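Local coordinates for protein catechol 1,2 dioxygenase (Acinetobacter radioresistens, PDB 2XSU) that probably catalyses the iron(III)-dependent intradiol cleavage of catechol by O2 to cis,cis-muconate, the first step of catechol breakdown in the beta-ketoadipate pathway, at residues I107-Y112 and V226-V230; Y167-D171 and R308-A312; T103-E108 and R236-Q241; V158-N162 and N178-T182; P198-G202 and N221-H227. The protein carries 1 engineered substitution. All coordinates share one frame. Residues are numbered along the deposited sequence.

How the contacts relate
The five contacts show how a metal site can be assembled from distant parts of a chain. Contact 5 supplies Y201, H225 and H227 to the iron, contact 2 supplies Y167, and contact 1 shares H227, so all three include the metal and its bound water. Contact 1 shares I107 and E108 with contact 3, their centres about 8 Å apart, and one water belongs to both. Contact 4 lies about 10 Å, centre to centre, from contact 1; a backbone hydrogen bond from H227 N to W159 O (3.0 Å) is one of those linking the neighbouring strands. The tail of contact 2 joins contacts 1 and 3 through the E108 OE1 to R309 NH2 salt bridge (2.9 Å).

Contact 1. Residues I107-Y112 and V226-V230; sequences IEGPLY and VHYFV. With FE (Fe (III) ion), chain B.
A loop, I107-Y112, crosses the side-chain face formed by H227 and F229 on the extended strand V226-V230, with E108 CA 7.2 Å from H227 CA. No direct hydrogen bond links the two. Water makes the polar contact, donating to I107 O (2.8 Å) and accepting from H227 ND1 (2.8 Å), leaving H227 NE2 to bind the iron at 2.1 Å. E108 O approaches H227 CE1 to 3.2 Å. In this ferric site of an intradiol dioxygenase, ND1 of a metal-bound histidine is thus hydrogen-bonded to a second-shell water. At G109 (phi/psi 74/175) positive phi suits glycine, and a CB would be crowded by P110 CD and lie tight against H227 CE1. With Y112 chi1 t and F229 chi1 m, the F229 edge meets the Y112 face in a T-shaped pair, centroids 4.8 Å apart and planes at 69°. The extended E108 (chi1 t, chi2 t) brings CD to 3.4 Å from F229 CZ at the ring edge, while its carboxylate pairs with R309; Y112 OH bonds to E157.

Contact 2. Residues Y167-D171 and R308-A312; sequences YSFFD and RRASA. With FE (Fe (III) ion), chain B.
The backbone of F169 takes a positive phi (83/-52), an uncommon conformation for a phenylalanine, and this turns its side chain toward the very end of the polypeptide. These angles make a classic gamma turn centred on F169, whose F170 N to S168 O bond of 3.0 Å is weak. F170 follows with phi/psi -72/-43, and the turn is closed within Y167-D171 by D171 N to Y167 O at 2.9 Å. Facing it, R308-A312 runs extended. A310 and S311 form a short, weakly bonded strand that lies parallel to residues 113-114, and A312 carries the terminal carboxylate. The nearest CA pair is F169 and A312, 8.3 Å apart, so the segments meet through side chains. F169 (chi1 t, chi2 85°) reaches A310 CB from CE2 at 3.6 Å and A312 CB from CE1 at 3.9 Å; both alanine CB atoms point toward the loop, whereas that of S311 points away. F170 (chi1 m) adds a marginal approach, CZ to A310 CB at 4.5 Å. At the start of the loop Y167, chi1 m, binds the iron through OH at 1.9 Å, and at the start of the tail R308 forms a salt bridge with D66 of the second subunit. Across the segments there is no hydrogen bond and just 144 Å² is buried: the C-terminal tail rests on the loop beyond the ligand Y167 by apolar contact alone.

Contact 3. Residues T103-E108 and R236-Q241; sequences TPRTIE and RKLTTQ
Two direct hydrogen bonds join the loop T103-E108 to R236-Q241: T240 OG1 donates to P104 O at 2.8 Å, and T106 N donates to T239 O at 3.1 Å (151°). T239 O is also met by R105 CA (3.3 Å) in a CA-H...O contact. One water donates to I107 O (2.8 Å) and T240 O (2.9 Å); another bridges T239 OG1 (2.7 Å) and E108 OE1 (2.8 Å), which also forms a salt bridge with R309. The end-to-end directions differ by 71°, with R105 CA 4.8 Å from T240 CA: an irregular loop following helix 82-96 is laid across strand 238-244 by local backbone and side-chain bonds, not as an added sheet strand. R105 NH2 and R236 NH2, like charges, lie 4.4 Å apart; D94 forms salt bridges with both, R105 also pairs with D91, and R236 also bonds to P301 O. In the packing, L238 (chi1 t, chi2 p) sets CD2 3.8 Å from T103 CB, T106 CG2 meets Q241 CG at 3.5 Å, and T239 CG2 meets E108 CB at 3.9 Å. The loop passes between helix 82-96, touched by R105 and I107, and strand 238-244, bordered in its sheet by strands 221-231 and 263-269.

Contact 4. Residues V158-N162 and N178-T182; sequences VWHAN and NLRRT
Strands 155-159 and 180-184 pair antiparallel in the beta-sheet framework of the intradiol dioxygenase domain. V158 and R181 form a hydrogen-bonded pair, with V158 N to R181 O at 2.9 Å and R181 N to V158 O at 3.0 Å; W159 and R180 form the next, non-hydrogen-bonded pair (W159 CA to R180 CA 4.4 Å). H160 N to L179 O (3.2 Å) continues it to L179, which turns with left-handed helical angles (59/32), and a water donates to H160 O (2.9 Å) and N178 O (3.0 Å) as the segments diverge. L179, chi1 m, packs CD1 3.6 Å from N162 CB. W159 (chi1 p) and R180 (chi1 m) share a sheet face, W159 CD1 3.5 Å from R180 NH1. The indole stacks on the iron ligand H227, and the guanidinium bonds to S168 O and L111 O. H160, chi1 p, bonds through ND1 to A161 O (2.8 Å) and through NE2 to T195, and L179 CB sits over its ring in a CH-pi contact, 4.3 Å from the centroid.

Contact 5. Residues P198-G202 and N221-H227; sequences PVGYG and NRPSHVH. With FE (Fe (III) ion), chain B.
P198 opens the contact by pointing its ring at the backbone of S224-V226: P198 CG lies 4.0 Å from V226 CG2, and P198 O lies 3.4 Å from S224 CB. V199 turns its side chain away, but its carbonyl is linked to the facing backbone by a water that donates to V199 O (2.8 Å) and accepts from H225 N (3.2 Å). At G200 the two backbones have their closest CA pair, G200 CA to S224 CA, 3.9 Å; G200 CA is also 3.2 Å from R222 O, and a CB here would clash with that oxygen. Y201 exchanges two backbone bonds with R222: R222 N to Y201 O (2.9 Å, 169°) and Y201 N to R222 O, long and bent (3.3 Å, 139°). Its side chain, chi1 p, swings the ring rim to rim with H225 and binds iron through OH at 2.4 Å. G202 ends the segment with CA 3.5 Å from N221 ND2, where a side chain would also collide. H225 NE2 and H227 NE2 bind iron at 2.1 Å, and H225 is oriented by ND1 to P223 O (2.8 Å). Water and Y167 complete the two-tyrosine, two-histidine site that defines this family. Y201 OH and H227 NE2, 4.4 Å apart, lie nearly opposite across the metal, as axial ligands. The longer Y201 bond is consistent with the family mechanism, in which the axial tyrosine leaves the iron when catechol binds.

Contact 1. Residues I107-Y112 and V226-V230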
# COMPACT_ATOMS: atom_id res chain seq x y z
N ILE A 107 7.75 0.87 20.71
CA ILE A 107 7.44 0.19 19.44
C ILE A 107 8.23 -1.09 19.22
O ILE A 107 9.40 -1.21 19.68
CB ILE A 107 7.59 1.11 18.23
CG1 ILE A 107 9.06 1.41 17.94
CG2 ILE A 107 6.76 2.39 18.47
CD1 ILE A 107 9.26 2.23 16.61
N GLU A 108 7.58 -2.06 18.57
CA GLU A 108 8.25 -3.31 18.21
C GLU A 108 9.27 -3.13 17.07
O GLU A 108 10.30 -3.80 17.07
CB GLU A 108 7.18 -4.32 17.76
CG GLU A 108 7.68 -5.74 17.49
CD GLU A 108 6.54 -6.68 17.07
OE1 GLU A 108 5.42 -6.55 17.62
OE2 GLU A 108 6.78 -7.56 16.21
N GLY A 109 8.97 -2.24 16.11
CA GLY A 109 9.72 -2.21 14.86
C GLY A 109 9.32 -3.39 13.98
O GLY A 109 8.57 -4.27 14.41
N PRO A 110 9.86 -3.42 12.76
CA PRO A 110 9.46 -4.43 11.80
C PRO A 110 10.39 -5.62 11.68
O PRO A 110 10.21 -6.42 10.72
CB PRO A 110 9.46 -3.63 10.49
CG PRO A 110 10.59 -2.69 10.63
CD PRO A 110 10.60 -2.32 12.13
N LEU A 111 11.33 -5.79 12.61
CA LEU A 111 12.44 -6.75 12.36
C LEU A 111 12.52 -7.93 13.35
O LEU A 111 13.55 -8.63 13.42
CB LEU A 111 13.78 -6.01 12.28
CG LEU A 111 13.83 -4.86 11.26
CD1 LEU A 111 15.20 -4.15 11.32
CD2 LEU A 111 13.49 -5.34 9.84
N TYR A 112 11.45 -8.19 14.10
CA TYR A 112 11.40 -9.42 14.89
C TYR A 112 11.39 -10.67 14.01
O TYR A 112 10.75 -10.68 12.95
CB TYR A 112 10.19 -9.43 15.83
CG TYR A 112 10.04 -10.71 16.64
CD1 TYR A 112 10.83 -10.95 17.77
CD2 TYR A 112 9.11 -11.68 16.27
CE1 TYR A 112 10.68 -12.12 18.52
CE2 TYR A 112 8.93 -12.84 17.00
CZ TYR A 112 9.71 -13.07 18.13
OH TYR A 112 9.53 -14.23 18.86
N VAL A 226 18.20 -1.91 22.02
CA VAL A 226 17.98 -3.37 22.05
C VAL A 226 16.49 -3.60 22.29
O VAL A 226 15.88 -3.01 23.20
CB VAL A 226 18.82 -4.02 23.20
CG1 VAL A 226 18.49 -5.53 23.34
CG2 VAL A 226 20.34 -3.81 22.94
N HIS A 227 15.88 -4.45 21.45
CA HIS A 227 14.46 -4.75 21.54
C HIS A 227 14.18 -5.86 22.56
O HIS A 227 14.99 -6.79 22.68
CB HIS A 227 14.01 -5.29 20.17
CG HIS A 227 14.02 -4.28 19.07
ND1 HIS A 227 12.97 -3.42 18.86
CD2 HIS A 227 14.93 -4.01 18.08
CE1 HIS A 227 13.23 -2.65 17.81
NE2 HIS A 227 14.42 -2.97 17.34
N TYR A 228 13.01 -5.80 23.19
CA TYR A 228 12.54 -6.83 24.13
C TYR A 228 11.08 -7.20 23.92
O TYR A 228 10.23 -6.32 23.79
CB TYR A 228 12.62 -6.29 25.56
CG TYR A 228 13.96 -6.24 26.20
CD1 TYR A 228 14.91 -5.30 25.79
CD2 TYR A 228 14.29 -7.11 27.27
CE1 TYR A 228 16.17 -5.25 26.40
CE2 TYR A 228 15.54 -7.04 27.91
CZ TYR A 228 16.47 -6.10 27.45
OH TYR A 228 17.70 -6.01 28.02
N PHE A 229 10.79 -8.51 23.89
CA PHE A 229 9.48 -9.02 24.35
C PHE A 229 9.71 -9.69 25.71
O PHE A 229 10.64 -10.49 25.83
CB PHE A 229 8.89 -10.12 23.45
CG PHE A 229 8.38 -9.67 22.11
CD1 PHE A 229 7.52 -8.56 21.98
CD2 PHE A 229 8.69 -10.39 20.95
CE1 PHE A 229 7.02 -8.16 20.73
CE2 PHE A 229 8.18 -10.01 19.71
CZ PHE A 229 7.35 -8.88 19.59
N VAL A 230 8.87 -9.40 26.71
CA VAL A 230 8.95 -10.11 27.99
C VAL A 230 7.57 -10.68 28.30
O VAL A 230 6.59 -9.96 28.25
CB VAL A 230 9.49 -9.23 29.15
CG1 VAL A 230 9.72 -10.10 30.44
CG2 VAL A 230 10.81 -8.52 28.73
FE FE B . 15.54 -1.98 15.88
O HOH W 1 10.81 -3.46 20.65
O HOH W 2 13.96 -2.12 14.43

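Contact 2. Residues Y167-D171 and R308-A312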
# COMPACT_ATOMS: atom_id res chain seq x y z
N TYR A 167 20.60 -6.15 10.90
CA TYR A 167 19.95 -7.22 11.65
C TYR A 167 20.02 -8.54 10.87
O TYR A 167 19.87 -8.54 9.64
CB TYR A 167 18.48 -6.89 11.86
CG TYR A 167 18.17 -5.85 12.92
CD1 TYR A 167 17.66 -6.25 14.15
CD2 TYR A 167 18.32 -4.50 12.66
CE1 TYR A 167 17.34 -5.32 15.11
CE2 TYR A 167 18.00 -3.54 13.63
CZ TYR A 167 17.51 -3.96 14.83
OH TYR A 167 17.16 -3.03 15.79
N SER A 168 20.22 -9.63 11.59
CA SER A 168 20.23 -10.95 10.95
C SER A 168 18.86 -11.28 10.35
O SER A 168 17.82 -10.69 10.73
CB SER A 168 20.68 -12.04 11.92
OG SER A 168 19.72 -12.20 12.97
N PHE A 169 18.90 -12.21 9.40
CA PHE A 169 17.76 -12.70 8.63
C PHE A 169 17.50 -11.74 7.49
O PHE A 169 17.45 -12.16 6.33
CB PHE A 169 16.51 -12.99 9.50
CG PHE A 169 15.35 -13.56 8.73
CD1 PHE A 169 15.27 -14.94 8.50
CD2 PHE A 169 14.35 -12.72 8.23
CE1 PHE A 169 14.19 -15.48 7.77
CE2 PHE A 169 13.28 -13.25 7.51
CZ PHE A 169 13.20 -14.64 7.28
N PHE A 170 17.37 -10.46 7.81
CA PHE A 170 17.25 -9.42 6.80
C PHE A 170 18.57 -9.16 6.07
O PHE A 170 18.57 -9.03 4.84
CB PHE A 170 16.63 -8.16 7.41
CG PHE A 170 15.29 -8.43 8.01
CD1 PHE A 170 14.16 -8.45 7.21
CD2 PHE A 170 15.17 -8.76 9.35
CE1 PHE A 170 12.93 -8.77 7.73
CE2 PHE A 170 13.94 -9.08 9.89
CZ PHE A 170 12.80 -9.08 9.07
N ASP A 171 19.67 -9.12 6.82
CA ASP A 171 21.03 -9.10 6.30
C ASP A 171 21.48 -10.57 6.13
O ASP A 171 21.90 -11.21 7.08
CB ASP A 171 21.91 -8.35 7.32
CG ASP A 171 23.40 -8.39 7.01
OD1 ASP A 171 24.16 -7.97 7.91
OD2 ASP A 171 23.82 -8.81 5.90
N ARG A 308 1.85 -10.10 11.54
CA ARG A 308 2.64 -11.02 10.72
C ARG A 308 4.12 -10.81 10.99
O ARG A 308 4.63 -9.67 10.93
CB ARG A 308 2.33 -10.86 9.23
CG ARG A 308 2.98 -11.97 8.36
CD ARG A 308 2.36 -12.02 6.98
NE ARG A 308 2.62 -10.82 6.22
CZ ARG A 308 1.98 -10.50 5.10
NH1 ARG A 308 1.01 -11.28 4.63
NH2 ARG A 308 2.28 -9.37 4.48
N ARG A 309 4.79 -11.88 11.39
CA ARG A 309 6.20 -11.78 11.76
C ARG A 309 6.97 -12.87 11.07
O ARG A 309 6.45 -13.98 10.86
CB ARG A 309 6.35 -11.91 13.28
CG ARG A 309 5.80 -10.69 14.01
CD ARG A 309 5.58 -10.98 15.45
NE ARG A 309 5.06 -9.84 16.22
CZ ARG A 309 3.94 -9.85 16.94
NH1 ARG A 309 3.13 -10.91 16.95
NH2 ARG A 309 3.61 -8.75 17.63
N ALA A 310 8.19 -12.53 10.66
CA ALA A 310 9.11 -13.51 10.08
C ALA A 310 9.36 -14.67 11.07
O ALA A 310 9.23 -14.52 12.28
CB ALA A 310 10.40 -12.83 9.70
N SER A 311 9.68 -15.84 10.54
CA SER A 311 10.10 -16.98 11.36
C SER A 311 11.15 -17.78 10.60
O SER A 311 11.21 -17.73 9.37
CB SER A 311 8.90 -17.86 11.75
OG SER A 311 8.34 -18.48 10.60
N ALA A 312 12.01 -18.47 11.34
CA ALA A 312 13.08 -19.26 10.71
C ALA A 312 13.51 -20.38 11.64
O ALA A 312 12.96 -20.51 12.74
CB ALA A 312 14.26 -18.37 10.35
OXT ALA A 312 14.38 -21.20 11.29
FE FE B . 15.54 -1.98 15.88
O HOH W 2 13.96 -2.12 14.43

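Contact 3. Residues T103-E108 and R236-Q241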
# COMPACT_ATOMS: atom_id res chain seq x y z
N THR A 103 7.32 -1.66 33.54
CA THR A 103 8.25 -1.03 32.60
C THR A 103 7.41 -0.49 31.42
O THR A 103 6.51 -1.19 30.93
CB THR A 103 9.26 -2.09 32.15
OG1 THR A 103 9.99 -2.53 33.30
CG2 THR A 103 10.26 -1.48 31.15
N PRO A 104 7.68 0.77 30.97
CA PRO A 104 6.91 1.34 29.85
C PRO A 104 7.07 0.54 28.54
O PRO A 104 8.13 -0.02 28.28
CB PRO A 104 7.54 2.73 29.65
CG PRO A 104 8.16 3.06 30.93
CD PRO A 104 8.63 1.76 31.50
N ARG A 105 6.01 0.52 27.74
CA ARG A 105 6.06 -0.03 26.39
C ARG A 105 6.66 0.94 25.38
O ARG A 105 6.60 2.16 25.56
CB ARG A 105 4.65 -0.43 25.93
CG ARG A 105 3.70 0.77 25.81
CD ARG A 105 2.43 0.49 24.97
NE ARG A 105 1.66 -0.66 25.39
CZ ARG A 105 0.70 -0.69 26.33
NH1 ARG A 105 0.37 0.37 27.06
NH2 ARG A 105 0.08 -1.85 26.55
N THR A 106 7.24 0.39 24.32
CA THR A 106 7.47 1.18 23.11
C THR A 106 7.39 0.31 21.86
O THR A 106 6.95 -0.86 21.94
CB THR A 106 8.74 2.07 23.22
OG1 THR A 106 8.66 3.09 22.22
CG2 THR A 106 10.05 1.25 23.08
N ILE A 107 7.75 0.87 20.71
CA ILE A 107 7.44 0.19 19.44
C ILE A 107 8.23 -1.09 19.22
O ILE A 107 9.40 -1.21 19.68
CB ILE A 107 7.59 1.11 18.23
CG1 ILE A 107 9.06 1.41 17.94
CG2 ILE A 107 6.76 2.39 18.47
CD1 ILE A 107 9.26 2.23 16.61
N GLU A 108 7.58 -2.06 18.57
CA GLU A 108 8.25 -3.31 18.21
C GLU A 108 9.27 -3.13 17.07
O GLU A 108 10.30 -3.80 17.07
CB GLU A 108 7.18 -4.32 17.76
CG GLU A 108 7.68 -5.74 17.49
CD GLU A 108 6.54 -6.68 17.07
OE1 GLU A 108 5.42 -6.55 17.62
OE2 GLU A 108 6.78 -7.56 16.21
N ARG A 236 1.02 -9.55 32.09
CA ARG A 236 0.79 -8.88 30.81
C ARG A 236 2.08 -8.89 29.98
O ARG A 236 3.12 -8.47 30.48
CB ARG A 236 0.36 -7.44 31.05
CG ARG A 236 -0.85 -7.27 31.98
CD ARG A 236 -1.29 -5.81 32.00
NE ARG A 236 -2.08 -5.42 30.83
CZ ARG A 236 -2.00 -4.23 30.22
NH1 ARG A 236 -1.10 -3.34 30.63
NH2 ARG A 236 -2.78 -3.94 29.19
N LYS A 237 1.99 -9.34 28.73
CA LYS A 237 3.16 -9.33 27.82
C LYS A 237 3.61 -7.89 27.55
O LYS A 237 2.78 -6.97 27.38
CB LYS A 237 2.84 -10.01 26.50
CG LYS A 237 4.07 -10.18 25.60
CD LYS A 237 3.74 -11.09 24.42
CE LYS A 237 5.00 -11.42 23.60
NZ LYS A 237 4.74 -12.57 22.67
N LEU A 238 4.92 -7.72 27.51
CA LEU A 238 5.53 -6.40 27.34
C LEU A 238 6.34 -6.34 26.07
O LEU A 238 7.17 -7.22 25.83
CB LEU A 238 6.42 -6.07 28.53
CG LEU A 238 7.27 -4.78 28.46
CD1 LEU A 238 6.39 -3.53 28.41
CD2 LEU A 238 8.24 -4.68 29.62
N THR A 239 6.10 -5.29 25.28
CA THR A 239 6.95 -4.96 24.13
C THR A 239 7.70 -3.69 24.49
O THR A 239 7.09 -2.66 24.78
CB THR A 239 6.12 -4.72 22.85
OG1 THR A 239 5.37 -5.90 22.52
CG2 THR A 239 7.04 -4.32 21.65
N THR A 240 9.03 -3.76 24.54
CA THR A 240 9.80 -2.58 24.95
C THR A 240 11.20 -2.55 24.32
O THR A 240 11.48 -3.33 23.42
CB THR A 240 9.84 -2.45 26.51
OG1 THR A 240 10.28 -1.13 26.89
CG2 THR A 240 10.72 -3.52 27.10
N GLN A 241 12.01 -1.57 24.73
CA GLN A 241 13.43 -1.51 24.36
C GLN A 241 14.19 -0.74 25.42
O GLN A 241 13.59 -0.12 26.29
CB GLN A 241 13.63 -0.82 23.02
CG GLN A 241 13.46 0.67 23.04
CD GLN A 241 13.59 1.29 21.66
OE1 GLN A 241 13.63 0.58 20.64
NE2 GLN A 241 13.66 2.61 21.63
O HOH W 1 10.81 -3.46 20.65
O HOH W 3 4.17 -6.07 20.10

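Contact 4. Residues V158-N162 and N178-T182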
# COMPACT_ATOMS: atom_id res chain seq x y z
N VAL A 158 15.24 -11.03 23.11
CA VAL A 158 16.04 -9.84 22.73
C VAL A 158 16.53 -9.95 21.29
O VAL A 158 16.88 -11.04 20.80
CB VAL A 158 17.22 -9.59 23.72
CG1 VAL A 158 16.70 -9.01 25.02
CG2 VAL A 158 17.94 -10.89 24.01
N TRP A 159 16.50 -8.82 20.59
CA TRP A 159 17.14 -8.73 19.28
C TRP A 159 17.70 -7.33 19.06
O TRP A 159 17.13 -6.35 19.55
CB TRP A 159 16.18 -9.19 18.14
CG TRP A 159 14.91 -8.32 17.84
CD1 TRP A 159 14.73 -7.50 16.77
CD2 TRP A 159 13.69 -8.27 18.61
NE1 TRP A 159 13.47 -6.91 16.83
CE2 TRP A 159 12.81 -7.37 17.94
CE3 TRP A 159 13.26 -8.88 19.80
CZ2 TRP A 159 11.52 -7.06 18.44
CZ3 TRP A 159 11.98 -8.58 20.30
CH2 TRP A 159 11.11 -7.67 19.61
N HIS A 160 18.80 -7.25 18.33
CA HIS A 160 19.44 -5.94 18.07
C HIS A 160 20.39 -6.01 16.86
O HIS A 160 20.67 -7.11 16.34
CB HIS A 160 20.13 -5.40 19.34
CG HIS A 160 21.39 -6.12 19.75
ND1 HIS A 160 22.60 -5.97 19.09
CD2 HIS A 160 21.62 -6.95 20.80
CE1 HIS A 160 23.52 -6.70 19.71
NE2 HIS A 160 22.95 -7.29 20.76
N ALA A 161 20.84 -4.83 16.43
CA ALA A 161 21.74 -4.65 15.29
C ALA A 161 23.21 -4.96 15.59
O ALA A 161 23.69 -4.85 16.75
CB ALA A 161 21.62 -3.24 14.73
N ASN A 162 23.91 -5.33 14.52
CA ASN A 162 25.37 -5.52 14.60
C ASN A 162 26.15 -4.20 14.54
O ASN A 162 25.56 -3.11 14.64
CB ASN A 162 25.87 -6.56 13.56
CG ASN A 162 25.94 -6.00 12.14
OD1 ASN A 162 25.59 -4.84 11.85
ND2 ASN A 162 26.43 -6.85 11.23
N ASN A 178 21.77 -14.54 14.35
CA ASN A 178 22.82 -13.74 15.01
C ASN A 178 22.15 -12.56 15.75
O ASN A 178 21.26 -11.90 15.19
CB ASN A 178 23.85 -13.25 14.02
CG ASN A 178 25.13 -12.76 14.70
OD1 ASN A 178 25.64 -13.40 15.63
ND2 ASN A 178 25.65 -11.62 14.25
N LEU A 179 22.56 -12.33 16.99
CA LEU A 179 22.03 -11.24 17.84
C LEU A 179 20.52 -11.33 18.09
O LEU A 179 19.85 -10.31 18.27
CB LEU A 179 22.45 -9.86 17.27
CG LEU A 179 23.94 -9.76 16.92
CD1 LEU A 179 24.25 -8.43 16.22
CD2 LEU A 179 24.82 -9.90 18.18
N ARG A 180 20.00 -12.56 18.14
CA ARG A 180 18.61 -12.82 18.51
C ARG A 180 18.58 -14.02 19.45
O ARG A 180 19.03 -15.11 19.08
CB ARG A 180 17.77 -13.14 17.25
CG ARG A 180 17.78 -12.05 16.18
CD ARG A 180 17.06 -12.53 14.92
NE ARG A 180 17.04 -11.52 13.88
CZ ARG A 180 16.18 -10.50 13.83
NH1 ARG A 180 15.25 -10.38 14.79
NH2 ARG A 180 16.27 -9.62 12.85
N ARG A 181 18.05 -13.85 20.65
CA ARG A 181 17.99 -14.93 21.65
C ARG A 181 16.73 -14.85 22.50
O ARG A 181 16.18 -13.76 22.74
CB ARG A 181 19.21 -14.90 22.57
CG ARG A 181 20.56 -15.16 21.91
CD ARG A 181 20.70 -16.59 21.36
NE ARG A 181 22.07 -16.79 20.88
CZ ARG A 181 22.49 -16.55 19.64
NH1 ARG A 181 21.64 -16.14 18.71
NH2 ARG A 181 23.78 -16.74 19.31
N THR A 182 16.33 -16.01 23.02
CA THR A 182 15.32 -16.08 24.06
C THR A 182 16.02 -16.62 25.30
O THR A 182 16.64 -17.70 25.24
CB THR A 182 14.18 -17.05 23.67
OG1 THR A 182 13.53 -16.53 22.51
CG2 THR A 182 13.17 -17.22 24.82
O HOH W 4 20.02 -9.26 14.46

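Contact 5. Residues P198-G202 and N221-H227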
# COMPACT_ATOMS: atom_id res chain seq x y z
N PRO A 198 25.20 -2.50 20.08
CA PRO A 198 24.53 -2.11 18.84
C PRO A 198 24.84 -0.68 18.44
O PRO A 198 25.06 0.17 19.30
CB PRO A 198 23.04 -2.23 19.19
CG PRO A 198 22.98 -1.94 20.63
CD PRO A 198 24.25 -2.60 21.20
N VAL A 199 24.88 -0.43 17.14
CA VAL A 199 24.95 0.93 16.63
C VAL A 199 23.59 1.29 16.03
O VAL A 199 22.86 0.42 15.58
CB VAL A 199 26.11 1.05 15.59
CG1 VAL A 199 25.75 0.40 14.30
CG2 VAL A 199 26.51 2.47 15.39
N GLY A 200 23.24 2.57 16.12
CA GLY A 200 22.04 3.06 15.46
C GLY A 200 22.23 2.97 13.95
O GLY A 200 23.34 2.78 13.46
N TYR A 201 21.16 3.18 13.23
CA TYR A 201 21.17 2.94 11.79
C TYR A 201 20.12 3.79 11.13
O TYR A 201 19.19 4.25 11.79
CB TYR A 201 20.88 1.45 11.54
CG TYR A 201 19.63 0.93 12.23
CD1 TYR A 201 18.37 1.00 11.60
CD2 TYR A 201 19.70 0.34 13.48
CE1 TYR A 201 17.24 0.51 12.21
CE2 TYR A 201 18.56 -0.17 14.12
CZ TYR A 201 17.32 -0.07 13.48
OH TYR A 201 16.17 -0.55 14.09
N GLY A 202 20.30 4.00 9.83
CA GLY A 202 19.28 4.57 8.99
C GLY A 202 18.47 3.59 8.15
O GLY A 202 18.73 2.38 8.06
N ASN A 221 17.05 8.10 10.74
CA ASN A 221 17.93 7.43 11.70
C ASN A 221 17.26 7.07 13.03
O ASN A 221 16.45 7.83 13.55
CB ASN A 221 19.14 8.32 12.02
CG ASN A 221 19.98 8.65 10.78
OD1 ASN A 221 20.11 9.83 10.40
ND2 ASN A 221 20.51 7.63 10.14
N ARG A 222 17.67 5.93 13.60
CA ARG A 222 17.30 5.55 14.98
C ARG A 222 18.57 5.53 15.84
O ARG A 222 19.63 5.12 15.36
CB ARG A 222 16.65 4.16 15.04
CG ARG A 222 15.45 4.02 14.13
CD ARG A 222 14.54 2.96 14.65
NE ARG A 222 13.91 3.33 15.90
CZ ARG A 222 13.27 2.48 16.69
NH1 ARG A 222 13.19 1.19 16.38
NH2 ARG A 222 12.74 2.93 17.81
N PRO A 223 18.47 5.96 17.12
CA PRO A 223 19.60 5.76 18.06
C PRO A 223 19.78 4.27 18.34
O PRO A 223 18.84 3.46 18.14
CB PRO A 223 19.14 6.47 19.34
CG PRO A 223 17.61 6.28 19.31
CD PRO A 223 17.25 6.41 17.82
N SER A 224 20.96 3.92 18.83
CA SER A 224 21.24 2.53 19.26
C SER A 224 20.19 2.06 20.28
O SER A 224 19.72 2.83 21.15
CB SER A 224 22.61 2.46 19.90
OG SER A 224 22.62 3.32 21.02
N HIS A 225 19.80 0.78 20.15
CA HIS A 225 18.75 0.23 21.03
C HIS A 225 18.78 -1.31 20.99
O HIS A 225 19.32 -1.91 20.06
CB HIS A 225 17.34 0.71 20.59
CG HIS A 225 17.00 0.34 19.17
ND1 HIS A 225 17.40 1.10 18.08
CD2 HIS A 225 16.31 -0.71 18.65
CE1 HIS A 225 16.97 0.54 16.96
NE2 HIS A 225 16.30 -0.56 17.27
N VAL A 226 18.20 -1.91 22.02
CA VAL A 226 17.98 -3.37 22.05
C VAL A 226 16.49 -3.60 22.29
O VAL A 226 15.88 -3.01 23.20
CB VAL A 226 18.82 -4.02 23.20
CG1 VAL A 226 18.49 -5.53 23.34
CG2 VAL A 226 20.34 -3.81 22.94
N HIS A 227 15.88 -4.45 21.45
CA HIS A 227 14.46 -4.75 21.54
C HIS A 227 14.18 -5.86 22.56
O HIS A 227 14.99 -6.79 22.68
CB HIS A 227 14.01 -5.29 20.17
CG HIS A 227 14.02 -4.28 19.07
ND1 HIS A 227 12.97 -3.42 18.86
CD2 HIS A 227 14.93 -4.01 18.08
CE1 HIS A 227 13.23 -2.65 17.81
NE2 HIS A 227 14.42 -2.97 17.34
FE FE B . 15.54 -1.98 15.88
O HOH W 5 20.67 -0.12 17.25
O HOH W 2 13.96 -2.12 14.43